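Local coordinates for protein cellulase (Uncultured bacterium, PDB 6XSO) that probably hydrolyses internal beta-1,4 linkages of cellulose and related plant polysaccharides as a broad-specificity endoglucanase of glycoside hydrolase family 5, at residues Trp85-Val95 and Lys149-Ile157; Val168-Asp178 and Arg227-Ala236. One frame throughout, in Å; residues are numbered along the deposited sequence.

Interaction 1: residues Trp85-Val95 and Lys149-Ile157; sequences WYQEMDANGKV and KYEYLWRQI
Gln156 meets the backbone of Gly93 and Val95 with both ends of its amide, making two of the three hydrogen bonds across the contact. NE2 of Gln156 donates to O of Gly93 at 2.9 Å and nearly straight (169°); the acceptor lies in the amide plane, although the donor stands above the carbonyl plane of Gly93. In return OE1 of Gln156 takes the N-H of Val95 at 2.8 Å on a lone pair. The two partners fix the rotation of the amide. Two turns earlier along the helix, Lys149 bends at chi2 (98°) and chi3, which carries NZ to O of Ala91 at 2.7 Å, within the type I turn Asp90-Gly93.

Packing against the turn is close. The Tyr152 ring presents its edge to O of Asn92, with CE1 at 3.4 Å, and covers NE2 of Gln156 with a face. CD of Lys149 lies 3.7 Å from CA of Gly93, where a side chain would collide.

The apolar contacts lie deeper. CD1 of Ile157 sits over a face of the Trp85 ring as a CH-pi contact, 3.9 Å from the centroid of the six-membered ring, while CD1 of Leu153 touches CG2 of Val95 at 3.6 Å. The chemistry implies that side chains of helix 140-161 hold the loop after strand 78-81 by two carbonyls and one N-H of the loop backbone, with a hydrophobic base beneath.

Interaction 2: residues Val168-Asp178 and Arg227-Ala236; sequences VLFESYNEMLD and RNLIVNTYAA
Neighbouring parallel strands 168-171 and 229-232 of the closed eight-stranded barrel form this contact, their axes 4.7 Å apart at closest approach and 25° from parallel. N of Ile230 donates to O of Phe170 and N of Ser172 to O of Ile230, the alternation expected of parallel pairing. At the start of the strands, NH1 of Arg227 bonds to O of Val168 in the guanidinium plane at 3.0 Å, while CD of Arg227 lies over the centre of the Phe170 ring, 3.6 Å from its centroid. The bend at chi3 (-51°) lets one side chain serve both; its NE goes to Asn224.

This is the TIM barrel of family 5, whose active site lies at the C-terminal ends of the strands. There, ND2 of Asn232 reaches OE2 of Glu171 at 3.1 Å, from above the carboxylate plane, and O of Asn174 at 3.0 Å, on a lone pair. Glu171 also forms a salt bridge with Arg80, whose guanidinium bonds to OD1 of Asn174 as well. Without the amide, as with an alanine at Asn232, O of Asn174 is likely to lose a donor and Glu171 its bond across the strands. OH of Tyr173 donates in the carbonyl plane to O of Asn232 at 2.8 Å. Glu175 follows Asn174 just past the fourth strand, where family 5 enzymes carry their acid/base glutamate, so it probably plays that part; its OE2 bonds to His269.

Beyond the strands, water 3 joins O of Asn174, N of Met176 and O of Thr233. N of Ala235 bonds to O of Met176, and OH of Tyr234 accepts the N-H of Asp178 at 3.0 Å.

Overall arrangement
The two contacts, about 17 Å apart between centres, follow each other along the chain and meet through helix 140-161, which leads into strand 168-171. Interaction 1 is partly buried at the barrel's periphery, where a helix carries a loop; interaction 2 is almost wholly buried and joins two barrel strands with their following loops. Their chemistry differs accordingly: side-chain groups grip a loop backbone in the first, whereas main-chain pairing and a buried polar network fill the second. The junction is direct, since Tyr150 and Trp154, from the same helix segment as interaction 1, both probably donate hydrogen bonds to O of Ser172, just beyond the end of strand 168-171.

Interaction 1: residues Trp85-Val95 and Lys149-Ile157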
loop_
_atom_site.group_PDB
_atom_site.type_symbol
_atom_site.label_atom_id
_atom_site.label_comp_id
_atom_site.label_asym_id
_atom_site.label_seq_id
_atom_site.Cartn_x
_atom_site.Cartn_y
_atom_site.Cartn_z
ATOM N N TRP A 85 8.407 9.982 -3.802
ATOM C CA TRP A 85 9.081 10.416 -5.014
ATOM C C TRP A 85 9.462 11.891 -5.063
ATOM O O TRP A 85 10.354 12.243 -5.839
ATOM C CB TRP A 85 8.226 10.085 -6.256
ATOM C CG TRP A 85 7.909 8.624 -6.373
ATOM C CD1 TRP A 85 6.849 7.976 -5.820
ATOM C CD2 TRP A 85 8.664 7.628 -7.091
ATOM N NE1 TRP A 85 6.901 6.631 -6.128
ATOM C CE2 TRP A 85 7.997 6.395 -6.913
ATOM C CE3 TRP A 85 9.831 7.658 -7.862
ATOM C CZ2 TRP A 85 8.437 5.219 -7.496
ATOM C CZ3 TRP A 85 10.287 6.467 -8.419
ATOM C CH2 TRP A 85 9.595 5.262 -8.214
ATOM N N TYR A 86 8.840 12.755 -4.251
ATOM C CA TYR A 86 8.924 14.188 -4.510
ATOM C C TYR A 86 10.329 14.752 -4.330
ATOM O O TYR A 86 10.669 15.768 -4.963
ATOM C CB TYR A 86 7.913 14.964 -3.657
ATOM C CG TYR A 86 8.255 15.127 -2.175
ATOM C CD1 TYR A 86 8.905 16.268 -1.714
ATOM C CD2 TYR A 86 7.882 14.166 -1.245
ATOM C CE1 TYR A 86 9.200 16.422 -0.363
ATOM C CE2 TYR A 86 8.179 14.314 0.098
ATOM C CZ TYR A 86 8.833 15.453 0.528
ATOM O OH TYR A 86 9.133 15.622 1.862
ATOM N N GLN A 87 11.152 14.148 -3.473
ATOM C CA GLN A 87 12.531 14.596 -3.309
ATOM C C GLN A 87 13.450 14.010 -4.370
ATOM O O GLN A 87 14.670 14.222 -4.308
ATOM C CB GLN A 87 13.055 14.271 -1.911
ATOM C CG GLN A 87 12.130 14.782 -0.801
ATOM C CD GLN A 87 12.805 14.859 0.549
ATOM O OE1 GLN A 87 12.748 13.912 1.330
ATOM N NE2 GLN A 87 13.469 15.986 0.824
ATOM N N GLU A 88 12.876 13.290 -5.336
ATOM C CA GLU A 88 13.617 12.657 -6.419
ATOM C C GLU A 88 13.138 13.133 -7.784
ATOM O O GLU A 88 13.496 12.533 -8.801
ATOM C CB GLU A 88 13.525 11.125 -6.296
ATOM C CG GLU A 88 14.040 10.554 -4.977
ATOM C CD GLU A 88 15.545 10.755 -4.741
ATOM O OE1 GLU A 88 16.300 11.108 -5.672
ATOM O OE2 GLU A 88 15.983 10.547 -3.594
ATOM N N MET A 89 12.361 14.214 -7.826
ATOM C CA MET A 89 11.762 14.750 -9.036
ATOM C C MET A 89 12.272 16.165 -9.261
ATOM O O MET A 89 12.393 16.947 -8.313
ATOM C CB MET A 89 10.240 14.811 -8.889
ATOM C CG MET A 89 9.573 13.450 -8.833
ATOM S SD MET A 89 7.883 13.443 -8.202
ATOM C CE MET A 89 7.042 14.352 -9.491
ATOM N N ASP A 90 12.567 16.493 -10.513
ATOM C CA ASP A 90 13.010 17.839 -10.867
ATOM C C ASP A 90 11.795 18.738 -11.079
ATOM O O ASP A 90 10.649 18.350 -10.837
ATOM C CB ASP A 90 14.012 17.764 -12.023
ATOM C CG ASP A 90 13.363 17.521 -13.385
ATOM O OD1 ASP A 90 12.118 17.433 -13.479
ATOM O OD2 ASP A 90 14.134 17.419 -14.375
ATOM N N ALA A 91 12.055 19.979 -11.528
ATOM C CA ALA A 91 10.986 20.965 -11.664
ATOM C C ALA A 91 9.924 20.497 -12.645
ATOM O O ALA A 91 8.755 20.874 -12.522
ATOM C CB ALA A 91 11.565 22.310 -12.109
ATOM N N ASN A 92 10.301 19.664 -13.607
ATOM C CA ASN A 92 9.365 19.136 -14.586
ATOM C C ASN A 92 8.686 17.850 -14.150
ATOM O O ASN A 92 7.811 17.359 -14.870
ATOM C CB ASN A 92 10.102 18.882 -15.903
ATOM C CG ASN A 92 10.705 20.141 -16.479
ATOM O OD1 ASN A 92 10.064 21.193 -16.506
ATOM N ND2 ASN A 92 11.949 20.047 -16.937
ATOM N N GLY A 93 9.045 17.292 -12.996
ATOM C CA GLY A 93 8.477 16.041 -12.563
ATOM C C GLY A 93 9.260 14.815 -12.973
ATOM O O GLY A 93 8.796 13.699 -12.722
ATOM N N LYS A 94 10.424 14.990 -13.597
ATOM C CA LYS A 94 11.243 13.858 -14.018
ATOM C C LYS A 94 11.987 13.271 -12.821
ATOM O O LYS A 94 12.653 13.997 -12.075
ATOM C CB LYS A 94 12.232 14.293 -15.105
ATOM C CG LYS A 94 13.003 13.103 -15.714
ATOM C CD LYS A 94 13.942 13.526 -16.819
ATOM C CE LYS A 94 15.230 14.119 -16.269
ATOM N NZ LYS A 94 16.250 14.276 -17.342
ATOM N N VAL A 95 11.879 11.951 -12.656
ATOM C CA VAL A 95 12.573 11.216 -11.595
ATOM C C VAL A 95 14.003 10.985 -12.059
ATOM O O VAL A 95 14.233 10.560 -13.198
ATOM C CB VAL A 95 11.874 9.870 -11.327
ATOM C CG1 VAL A 95 12.643 9.045 -10.280
ATOM C CG2 VAL A 95 10.419 10.092 -10.890
ATOM N N LYS A 149 1.367 16.344 -13.911
ATOM C CA LYS A 149 2.598 15.880 -13.270
ATOM C C LYS A 149 2.437 14.464 -12.727
ATOM O O LYS A 149 3.357 13.638 -12.831
ATOM C CB LYS A 149 2.982 16.813 -12.119
ATOM C CG LYS A 149 4.438 16.718 -11.706
ATOM C CD LYS A 149 5.254 17.840 -12.362
ATOM C CE LYS A 149 5.190 19.132 -11.555
ATOM N NZ LYS A 149 6.177 20.139 -12.029
ATOM N N TYR A 150 1.282 14.188 -12.109
ATOM C CA TYR A 150 0.997 12.860 -11.574
ATOM C C TYR A 150 0.968 11.807 -12.674
ATOM O O TYR A 150 1.549 10.724 -12.522
ATOM C CB TYR A 150 -0.336 12.906 -10.821
ATOM C CG TYR A 150 -0.797 11.582 -10.287
ATOM C CD1 TYR A 150 -1.749 10.828 -10.962
ATOM C CD2 TYR A 150 -0.323 11.101 -9.081
ATOM C CE1 TYR A 150 -2.188 9.616 -10.467
ATOM C CE2 TYR A 150 -0.750 9.886 -8.598
ATOM C CZ TYR A 150 -1.683 9.162 -9.292
ATOM O OH TYR A 150 -2.147 7.954 -8.839
ATOM N N GLU A 151 0.300 12.102 -13.790
ATOM C CA GLU A 151 0.321 11.187 -14.929
ATOM C C GLU A 151 1.742 10.982 -15.447
ATOM O O GLU A 151 2.123 9.855 -15.779
ATOM C CB GLU A 151 -0.631 11.665 -16.035
ATOM C CG GLU A 151 -2.102 11.547 -15.639
ATOM C CD GLU A 151 -3.092 11.799 -16.772
ATOM O OE1 GLU A 151 -2.697 11.843 -17.953
ATOM O OE2 GLU A 151 -4.300 11.945 -16.471
ATOM N N TYR A 152 2.548 12.051 -15.517
ATOM C CA TYR A 152 3.928 11.896 -15.986
ATOM C C TYR A 152 4.736 11.014 -15.045
ATOM O O TYR A 152 5.541 10.180 -15.497
ATOM C CB TYR A 152 4.575 13.279 -16.156
ATOM C CG TYR A 152 6.034 13.323 -16.578
ATOM C CD1 TYR A 152 6.866 14.298 -16.074
ATOM C CD2 TYR A 152 6.563 12.404 -17.474
ATOM C CE1 TYR A 152 8.186 14.378 -16.449
ATOM C CE2 TYR A 152 7.900 12.469 -17.857
ATOM C CZ TYR A 152 8.704 13.450 -17.328
ATOM O OH TYR A 152 10.041 13.545 -17.724
ATOM N N LEU A 153 4.547 11.183 -13.736
ATOM C CA LEU A 153 5.218 10.306 -12.777
ATOM C C LEU A 153 4.864 8.843 -13.019
ATOM O O LEU A 153 5.753 7.981 -13.060
ATOM C CB LEU A 153 4.877 10.735 -11.355
ATOM C CG LEU A 153 5.385 9.860 -10.215
ATOM C CD1 LEU A 153 6.883 9.734 -10.284
ATOM C CD2 LEU A 153 4.938 10.447 -8.879
ATOM N N TRP A 154 3.572 8.537 -13.184
ATOM C CA TRP A 154 3.181 7.151 -13.411
ATOM C C TRP A 154 3.630 6.635 -14.767
ATOM O O TRP A 154 3.977 5.452 -14.882
ATOM C CB TRP A 154 1.693 6.929 -13.150
ATOM C CG TRP A 154 1.506 6.537 -11.736
ATOM C CD1 TRP A 154 0.867 7.238 -10.758
ATOM C CD2 TRP A 154 2.020 5.351 -11.120
ATOM N NE1 TRP A 154 0.939 6.551 -9.567
ATOM C CE2 TRP A 154 1.658 5.398 -9.768
ATOM C CE3 TRP A 154 2.787 4.268 -11.586
ATOM C CZ2 TRP A 154 2.001 4.396 -8.878
ATOM C CZ3 TRP A 154 3.113 3.259 -10.698
ATOM C CH2 TRP A 154 2.730 3.345 -9.358
ATOM N N ARG A 155 3.672 7.486 -15.802
ATOM C CA ARG A 155 4.238 7.020 -17.063
ATOM C C ARG A 155 5.691 6.600 -16.869
ATOM O O ARG A 155 6.134 5.585 -17.419
ATOM C CB ARG A 155 4.121 8.084 -18.153
ATOM C CG ARG A 155 2.702 8.257 -18.687
ATOM C CD ARG A 155 2.631 9.031 -20.016
ATOM N NE ARG A 155 3.354 10.302 -19.984
ATOM C CZ ARG A 155 2.834 11.441 -19.540
ATOM N NH1 ARG A 155 1.585 11.476 -19.105
ATOM N NH2 ARG A 155 3.565 12.551 -19.543
ATOM N N GLN A 156 6.448 7.367 -16.084
ATOM C CA GLN A 156 7.860 7.043 -15.879
ATOM C C GLN A 156 8.021 5.739 -15.112
ATOM O O GLN A 156 8.852 4.894 -15.473
ATOM C CB GLN A 156 8.546 8.162 -15.097
ATOM C CG GLN A 156 8.713 9.470 -15.835
ATOM C CD GLN A 156 9.229 10.553 -14.914
ATOM O OE1 GLN A 156 10.414 10.577 -14.578
ATOM N NE2 GLN A 156 8.333 11.454 -14.489
ATOM N N ILE A 157 7.270 5.578 -14.024
ATOM C CA ILE A 157 7.358 4.336 -13.259
ATOM C C ILE A 157 6.935 3.168 -14.138
ATOM O O ILE A 157 7.587 2.122 -14.170
ATOM C CB ILE A 157 6.502 4.409 -11.979
ATOM C CG1 ILE A 157 6.978 5.531 -11.050
ATOM C CG2 ILE A 157 6.570 3.071 -11.233
ATOM C CD1 ILE A 157 5.982 5.917 -9.976
HETATM O O HOH W 1 8.021 18.507 -10.139
#

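Interaction 2: residues Val168-Asp178 and Arg227-Ala236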
loop_
_atom_site.group_PDB
_atom_site.type_symbol
_atom_site.label_atom_id
_atom_site.label_comp_id
_atom_site.label_asym_id
_atom_site.label_seq_id
_atom_site.Cartn_x
_atom_site.Cartn_y
_atom_site.Cartn_z
ATOM N N VAL A 168 4.848 -8.118 -10.242
ATOM C CA VAL A 168 4.988 -6.700 -9.928
ATOM C C VAL A 168 3.648 -6.010 -10.157
ATOM O O VAL A 168 3.103 -6.041 -11.269
ATOM C CB VAL A 168 6.104 -6.030 -10.742
ATOM C CG1 VAL A 168 6.129 -4.529 -10.453
ATOM C CG2 VAL A 168 7.454 -6.651 -10.404
ATOM N N LEU A 169 3.142 -5.369 -9.104
ATOM C CA LEU A 169 1.906 -4.603 -9.126
ATOM C C LEU A 169 2.206 -3.149 -8.788
ATOM O O LEU A 169 3.176 -2.852 -8.086
ATOM C CB LEU A 169 0.878 -5.127 -8.098
ATOM C CG LEU A 169 0.165 -6.431 -8.447
ATOM C CD1 LEU A 169 1.038 -7.637 -8.081
ATOM C CD2 LEU A 169 -1.192 -6.539 -7.759
ATOM N N PHE A 170 1.376 -2.233 -9.303
ATOM C CA PHE A 170 1.499 -0.818 -8.996
ATOM C C PHE A 170 0.294 -0.350 -8.183
ATOM O O PHE A 170 -0.839 -0.768 -8.442
ATOM C CB PHE A 170 1.507 0.043 -10.265
ATOM C CG PHE A 170 2.575 -0.294 -11.281
ATOM C CD1 PHE A 170 3.784 -0.894 -10.936
ATOM C CD2 PHE A 170 2.363 0.041 -12.617
ATOM C CE1 PHE A 170 4.740 -1.169 -11.917
ATOM C CE2 PHE A 170 3.313 -0.225 -13.591
ATOM C CZ PHE A 170 4.498 -0.829 -13.239
ATOM N N GLU A 171 0.533 0.564 -7.234
ATOM C CA GLU A 171 -0.495 1.143 -6.377
ATOM C C GLU A 171 -0.518 2.659 -6.551
ATOM O O GLU A 171 0.504 3.323 -6.391
ATOM C CB GLU A 171 -0.241 0.765 -4.915
ATOM C CG GLU A 171 -0.975 1.580 -3.870
ATOM C CD GLU A 171 -0.378 1.373 -2.484
ATOM O OE1 GLU A 171 0.202 0.287 -2.251
ATOM O OE2 GLU A 171 -0.504 2.280 -1.626
ATOM N N SER A 172 -1.708 3.187 -6.823
ATOM C CA SER A 172 -1.880 4.549 -7.326
ATOM C C SER A 172 -1.315 5.629 -6.407
ATOM O O SER A 172 -0.696 6.589 -6.884
ATOM C CB SER A 172 -3.379 4.777 -7.555
ATOM O OG SER A 172 -4.137 4.569 -6.357
ATOM N N TYR A 173 -1.608 5.563 -5.116
ATOM C CA TYR A 173 -1.301 6.611 -4.126
ATOM C C TYR A 173 -1.612 5.971 -2.772
ATOM O O TYR A 173 -2.431 5.046 -2.687
ATOM C CB TYR A 173 -2.092 7.959 -4.337
ATOM C CG TYR A 173 -3.548 7.686 -4.603
ATOM C CD1 TYR A 173 -4.373 7.255 -3.574
ATOM C CD2 TYR A 173 -4.082 7.769 -5.888
ATOM C CE1 TYR A 173 -5.668 6.903 -3.807
ATOM C CE2 TYR A 173 -5.382 7.403 -6.132
ATOM C CZ TYR A 173 -6.154 6.951 -5.093
ATOM O OH TYR A 173 -7.436 6.562 -5.354
ATOM N N ASN A 174 -0.980 6.481 -1.717
ATOM C CA ASN A 174 -1.056 5.841 -0.403
ATOM C C ASN A 174 -2.257 6.270 0.439
ATOM O O ASN A 174 -3.266 5.559 0.479
ATOM C CB ASN A 174 0.274 6.073 0.342
ATOM C CG ASN A 174 0.263 5.501 1.717
ATOM O OD1 ASN A 174 -0.173 4.351 1.906
ATOM N ND2 ASN A 174 0.744 6.270 2.708
ATOM N N GLU A 175 -2.156 7.405 1.138
ATOM C CA GLU A 175 -3.177 7.874 2.080
ATOM C C GLU A 175 -3.478 9.326 1.719
ATOM O O GLU A 175 -2.962 10.263 2.332
ATOM C CB GLU A 175 -2.720 7.704 3.551
ATOM C CG GLU A 175 -2.731 6.244 3.995
ATOM C CD GLU A 175 -2.279 6.020 5.409
ATOM O OE1 GLU A 175 -1.747 6.934 6.057
ATOM O OE2 GLU A 175 -2.469 4.886 5.905
ATOM N N MET A 176 -4.293 9.508 0.687
ATOM C CA MET A 176 -4.584 10.842 0.181
ATOM C C MET A 176 -5.696 11.465 1.019
ATOM O O MET A 176 -6.768 10.872 1.190
ATOM C CB MET A 176 -5.028 10.767 -1.285
ATOM C CG MET A 176 -4.905 12.097 -1.979
ATOM S SD MET A 176 -5.702 12.222 -3.582
ATOM C CE MET A 176 -5.100 10.783 -4.451
ATOM N N LEU A 177 -5.449 12.675 1.513
ATOM C CA LEU A 177 -6.361 13.392 2.395
ATOM C C LEU A 177 -6.800 14.695 1.743
ATOM O O LEU A 177 -6.164 15.191 0.808
ATOM C CB LEU A 177 -5.679 13.720 3.731
ATOM C CG LEU A 177 -4.917 12.593 4.425
ATOM C CD1 LEU A 177 -4.323 13.057 5.747
ATOM C CD2 LEU A 177 -5.805 11.374 4.635
ATOM N N ASP A 178 -7.899 15.251 2.256
ATOM C CA ASP A 178 -8.381 16.557 1.825
ATOM C C ASP A 178 -7.439 17.639 2.345
ATOM O O ASP A 178 -6.436 17.371 3.008
ATOM C CB ASP A 178 -9.843 16.745 2.242
ATOM C CG ASP A 178 -10.034 16.793 3.746
ATOM O OD1 ASP A 178 -9.063 17.069 4.478
ATOM O OD2 ASP A 178 -11.176 16.560 4.201
ATOM N N ARG A 227 -1.179 -5.579 -16.525
ATOM C CA ARG A 227 -0.633 -5.626 -15.174
ATOM C C ARG A 227 -1.731 -5.389 -14.140
ATOM O O ARG A 227 -2.663 -4.614 -14.364
ATOM C CB ARG A 227 0.478 -4.580 -15.017
ATOM C CG ARG A 227 1.195 -4.658 -13.670
ATOM C CD ARG A 227 2.390 -3.713 -13.575
ATOM N NE ARG A 227 3.264 -3.902 -14.733
ATOM C CZ ARG A 227 4.060 -4.947 -14.935
ATOM N NH1 ARG A 227 4.162 -5.917 -14.040
ATOM N NH2 ARG A 227 4.758 -5.007 -16.058
ATOM N N ASN A 228 -1.619 -6.066 -13.009
ATOM C CA ASN A 228 -2.576 -5.867 -11.931
ATOM C C ASN A 228 -2.245 -4.586 -11.191
ATOM O O ASN A 228 -1.113 -4.396 -10.730
ATOM C CB ASN A 228 -2.582 -7.110 -11.067
ATOM C CG ASN A 228 -3.225 -8.261 -11.786
ATOM O OD1 ASN A 228 -4.272 -8.093 -12.413
ATOM N ND2 ASN A 228 -2.590 -9.429 -11.741
ATOM N N LEU A 229 -3.230 -3.692 -11.132
ATOM C CA LEU A 229 -3.085 -2.363 -10.571
ATOM C C LEU A 229 -4.029 -2.194 -9.390
ATOM O O LEU A 229 -5.048 -2.880 -9.269
ATOM C CB LEU A 229 -3.422 -1.297 -11.617
ATOM C CG LEU A 229 -2.730 -1.397 -12.973
ATOM C CD1 LEU A 229 -3.171 -0.287 -13.890
ATOM C CD2 LEU A 229 -1.238 -1.346 -12.760
ATOM N N ILE A 230 -3.664 -1.286 -8.496
ATOM C CA ILE A 230 -4.342 -1.137 -7.211
ATOM C C ILE A 230 -4.657 0.335 -7.010
ATOM O O ILE A 230 -3.782 1.189 -7.192
ATOM C CB ILE A 230 -3.435 -1.619 -6.057
ATOM C CG1 ILE A 230 -2.937 -3.041 -6.274
ATOM C CG2 ILE A 230 -4.141 -1.460 -4.722
ATOM C CD1 ILE A 230 -1.656 -3.305 -5.513
ATOM N N VAL A 231 -5.910 0.636 -6.645
ATOM C CA VAL A 231 -6.327 1.998 -6.318
ATOM C C VAL A 231 -6.793 2.014 -4.863
ATOM O O VAL A 231 -7.432 1.059 -4.396
ATOM C CB VAL A 231 -7.418 2.548 -7.268
ATOM C CG1 VAL A 231 -6.858 2.690 -8.665
ATOM C CG2 VAL A 231 -8.652 1.683 -7.261
ATOM N N ASN A 232 -6.440 3.078 -4.140
ATOM C CA ASN A 232 -6.734 3.189 -2.720
ATOM C C ASN A 232 -7.945 4.091 -2.467
ATOM O O ASN A 232 -8.242 5.027 -3.217
ATOM C CB ASN A 232 -5.523 3.712 -1.938
ATOM C CG ASN A 232 -4.356 2.736 -1.921
ATOM O OD1 ASN A 232 -4.251 1.859 -2.763
ATOM N ND2 ASN A 232 -3.470 2.903 -0.950
ATOM N N THR A 233 -8.652 3.797 -1.388
ATOM C CA THR A 233 -9.728 4.678 -0.978
ATOM C C THR A 233 -9.157 5.972 -0.400
ATOM O O THR A 233 -7.969 6.053 -0.051
ATOM C CB THR A 233 -10.540 3.997 0.114
ATOM O OG1 THR A 233 -9.648 3.637 1.170
ATOM C CG2 THR A 233 -11.252 2.761 -0.403
ATOM N N TYR A 234 -10.019 6.983 -0.277
ATOM C CA TYR A 234 -9.737 8.178 0.509
ATOM C C TYR A 234 -9.064 7.794 1.817
ATOM O O TYR A 234 -9.611 7.001 2.584
ATOM C CB TYR A 234 -11.056 8.977 0.809
ATOM C CG TYR A 234 -10.736 10.187 1.654
ATOM C CD1 TYR A 234 -10.700 10.113 3.023
ATOM C CD2 TYR A 234 -10.394 11.405 1.059
ATOM C CE1 TYR A 234 -10.306 11.206 3.795
ATOM C CE2 TYR A 234 -10.021 12.481 1.821
ATOM C CZ TYR A 234 -9.972 12.373 3.182
ATOM O OH TYR A 234 -9.576 13.465 3.919
ATOM N N ALA A 235 -7.874 8.347 2.083
ATOM C CA ALA A 235 -7.097 8.132 3.307
ATOM C C ALA A 235 -6.693 6.671 3.538
ATOM O O ALA A 235 -6.181 6.330 4.621
ATOM C CB ALA A 235 -7.793 8.680 4.561
ATOM N N ALA A 236 -6.886 5.802 2.539
ATOM C CA ALA A 236 -6.850 4.355 2.755
ATOM C C ALA A 236 -7.799 3.937 3.889
ATOM O O ALA A 236 -7.617 2.912 4.550
ATOM C CB ALA A 236 -5.417 3.851 2.953
HETATM O O HOH W 2 0.765 -7.565 -11.982
HETATM O O HOH W 3 -5.433 7.158 -0.409
#